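PDB 2YDT: Exo-1,5-alpha-L-arabinofuranobiosidase from Gibberella zeae, which probably hydrolyses alpha-1,5-linked L-arabinan from the chain end, releasing arabinobiose. Local coordinates for residues A[316-320]-A[355-359]. Sequence-based numbering, arbitrary orientation.
Sequences DVPQP and SASVV. With MN (manganese (II) ion), chain M.
Segment 316-320 is an irregular loop lying across one face of the extended segment 355-359 of strand 354-360, with CA of Q319 5.9 Å from CA of S357. Its backbone is extended except at P318, whose psi of -10° bends the chain; its ring restrains phi near -82°. S355, S357 and V359 direct their CA-to-CB bonds toward the loop; A356 and V358 point away. In buried Q319, chi1 t, chi2 p and chi3 16° bring the amide between two serine hydroxyls; having an acceptor and a donor, it suits both: OE1 accepts from S357 OG (chi1 m) at 2.7 Å, and NE2 donates to S355 OG (chi1 p) at 3.0 Å. The fold is a six-bladed beta-propeller: the loop leads from strand 313-315 of one blade to strand 326-330 of the next, whose outer edge is N-terminal strand 11-17. There N13 N hydrogen-bonds to S357 OG and N13 ND2 to P318 O. V359 chi1 m brings CG1 3.7 Å from apolar P318 CD. Beyond the strand's reach, exposed D316 offers anionic OD1 to manganese at 2.2 Å, shared with E299.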
ATOM      1  N   ASP A 316       0.976  15.146  14.867  1.00 13.60           N
ATOM      2  CA  ASP A 316      -0.279  14.494  15.206  1.00 13.69           C
ATOM      3  C   ASP A 316      -1.332  14.781  14.176  1.00 13.64           C
ATOM      4  O   ASP A 316      -1.366  15.864  13.567  1.00 13.33           O
ATOM      5  CB  ASP A 316      -0.801  14.992  16.576  1.00 14.45           C
ATOM      6  CG  ASP A 316       0.029  14.542  17.705  1.00 18.28           C
ATOM      7  OD1 ASP A 316       0.400  13.352  17.762  1.00 20.19           O
ATOM      8  OD2 ASP A 316       0.328  15.378  18.586  1.00 24.99           O
ATOM      9  N   VAL A 317      -2.214  13.790  13.977  1.00 12.90           N
ATOM     10  CA  VAL A 317      -3.369  13.932  13.112  1.00 11.94           C
ATOM     11  C   VAL A 317      -4.560  13.247  13.790  1.00 12.22           C
ATOM     12  O   VAL A 317      -4.348  12.456  14.705  1.00 12.97           O
ATOM     13  CB  VAL A 317      -3.121  13.272  11.706  1.00 11.43           C
ATOM     14  CG1 VAL A 317      -2.017  14.027  10.904  1.00 10.22           C
ATOM     15  CG2 VAL A 317      -2.814  11.787  11.866  1.00 11.87           C
ATOM     16  N   PRO A 318      -5.787  13.530  13.343  1.00 12.01           N
ATOM     17  CA  PRO A 318      -6.921  12.942  14.053  1.00 13.00           C
ATOM     18  C   PRO A 318      -7.294  11.507  13.710  1.00 12.64           C
ATOM     19  O   PRO A 318      -8.137  10.912  14.381  1.00 13.99           O
ATOM     20  CB  PRO A 318      -8.082  13.848  13.692  1.00 13.65           C
ATOM     21  CG  PRO A 318      -7.678  14.571  12.493  1.00 14.71           C
ATOM     22  CD  PRO A 318      -6.205  14.593  12.416  1.00 13.46           C
ATOM     23  N   GLN A 319      -6.697  10.978  12.645  1.00 11.51           N
ATOM     24  CA  GLN A 319      -7.021   9.628  12.200  1.00 10.73           C
ATOM     25  C   GLN A 319      -6.267   8.623  13.065  1.00 11.14           C
ATOM     26  O   GLN A 319      -5.082   8.782  13.345  1.00 12.06           O
ATOM     27  CB  GLN A 319      -6.634   9.487  10.727  1.00 10.27           C
ATOM     28  CG  GLN A 319      -6.993   8.121  10.131  1.00 10.08           C
ATOM     29  CD  GLN A 319      -8.473   7.938   9.911  1.00 10.84           C
ATOM     30  OE1 GLN A 319      -9.290   8.897   9.910  1.00 11.71           O
ATOM     31  NE2 GLN A 319      -8.853   6.682   9.713  1.00  9.44           N
ATOM     32  N   PRO A 320      -6.964   7.557  13.555  1.00 10.52           N
ATOM     33  CA  PRO A 320      -6.306   6.613  14.426  1.00 10.96           C
ATOM     34  C   PRO A 320      -5.234   5.723  13.772  1.00 10.37           C
ATOM     35  O   PRO A 320      -5.162   5.610  12.546  1.00 10.57           O
ATOM     36  CB  PRO A 320      -7.472   5.763  14.940  1.00 11.87           C
ATOM     37  CG  PRO A 320      -8.482   5.846  13.922  1.00 12.06           C
ATOM     38  CD  PRO A 320      -8.383   7.243  13.367  1.00 10.78           C
ATOM     39  N   SER A 355     -12.348   3.847   7.678  1.00  8.66           N
ATOM     40  CA  SER A 355     -12.650   5.254   7.864  1.00  8.97           C
ATOM     41  C   SER A 355     -11.534   6.121   7.297  1.00  8.42           C
ATOM     42  O   SER A 355     -10.481   5.613   6.920  1.00  8.43           O
ATOM     43  CB  SER A 355     -12.815   5.572   9.346  1.00  8.75           C
ATOM     44  OG  SER A 355     -11.587   5.475  10.062  1.00  8.52           O
ATOM     45  N   ALA A 356     -11.762   7.441   7.235  1.00  9.21           N
ATOM     46  CA  ALA A 356     -10.726   8.346   6.711  1.00  8.97           C
ATOM     47  C   ALA A 356     -10.883   9.723   7.329  1.00  9.37           C
ATOM     48  O   ALA A 356     -11.965  10.079   7.815  1.00 10.62           O
ATOM     49  CB  ALA A 356     -10.787   8.452   5.199  1.00  9.48           C
ATOM     50  N   SER A 357      -9.795  10.479   7.266  1.00 10.30           N
ATOM     51  CA  SER A 357      -9.792  11.909   7.569  1.00 10.07           C
ATOM     52  C   SER A 357      -9.099  12.640   6.418  1.00 10.82           C
ATOM     53  O   SER A 357      -8.230  12.072   5.759  1.00 10.18           O
ATOM     54  CB  SER A 357      -8.991  12.160   8.843  1.00 11.05           C
ATOM     55  OG  SER A 357      -9.545  11.535   9.985  1.00 10.85           O
ATOM     56  N   VAL A 358      -9.454  13.916   6.199  1.00 10.79           N
ATOM     57  CA  VAL A 358      -8.714  14.775   5.293  1.00 10.58           C
ATOM     58  C   VAL A 358      -8.246  15.962   6.135  1.00 11.07           C
ATOM     59  O   VAL A 358      -9.070  16.613   6.782  1.00 11.50           O
ATOM     60  CB  VAL A 358      -9.528  15.235   4.093  1.00 10.78           C
ATOM     61  CG1 VAL A 358      -8.797  16.384   3.345  1.00 12.48           C
ATOM     62  CG2 VAL A 358      -9.814  14.051   3.175  1.00 12.22           C
ATOM     63  N   VAL A 359      -6.950  16.175   6.145  1.00 11.22           N
ATOM     64  CA  VAL A 359      -6.279  17.264   6.901  1.00 11.79           C
ATOM     65  C   VAL A 359      -5.544  18.176   5.927  1.00 12.50           C
ATOM     66  O   VAL A 359      -5.334  17.836   4.768  1.00 11.86           O
ATOM     67  CB  VAL A 359      -5.283  16.727   7.909  1.00 12.83           C
ATOM     68  CG1 VAL A 359      -5.968  15.783   8.894  1.00 14.71           C
ATOM     69  CG2 VAL A 359      -4.072  16.029   7.214  1.00 11.54           C
TER
HETATM   70 MN    MN M1511       1.554  12.236  19.225  0.60 23.42          MN
HETATM   71  O   HOH W   1       3.052  13.034  19.005  0.40 19.61           O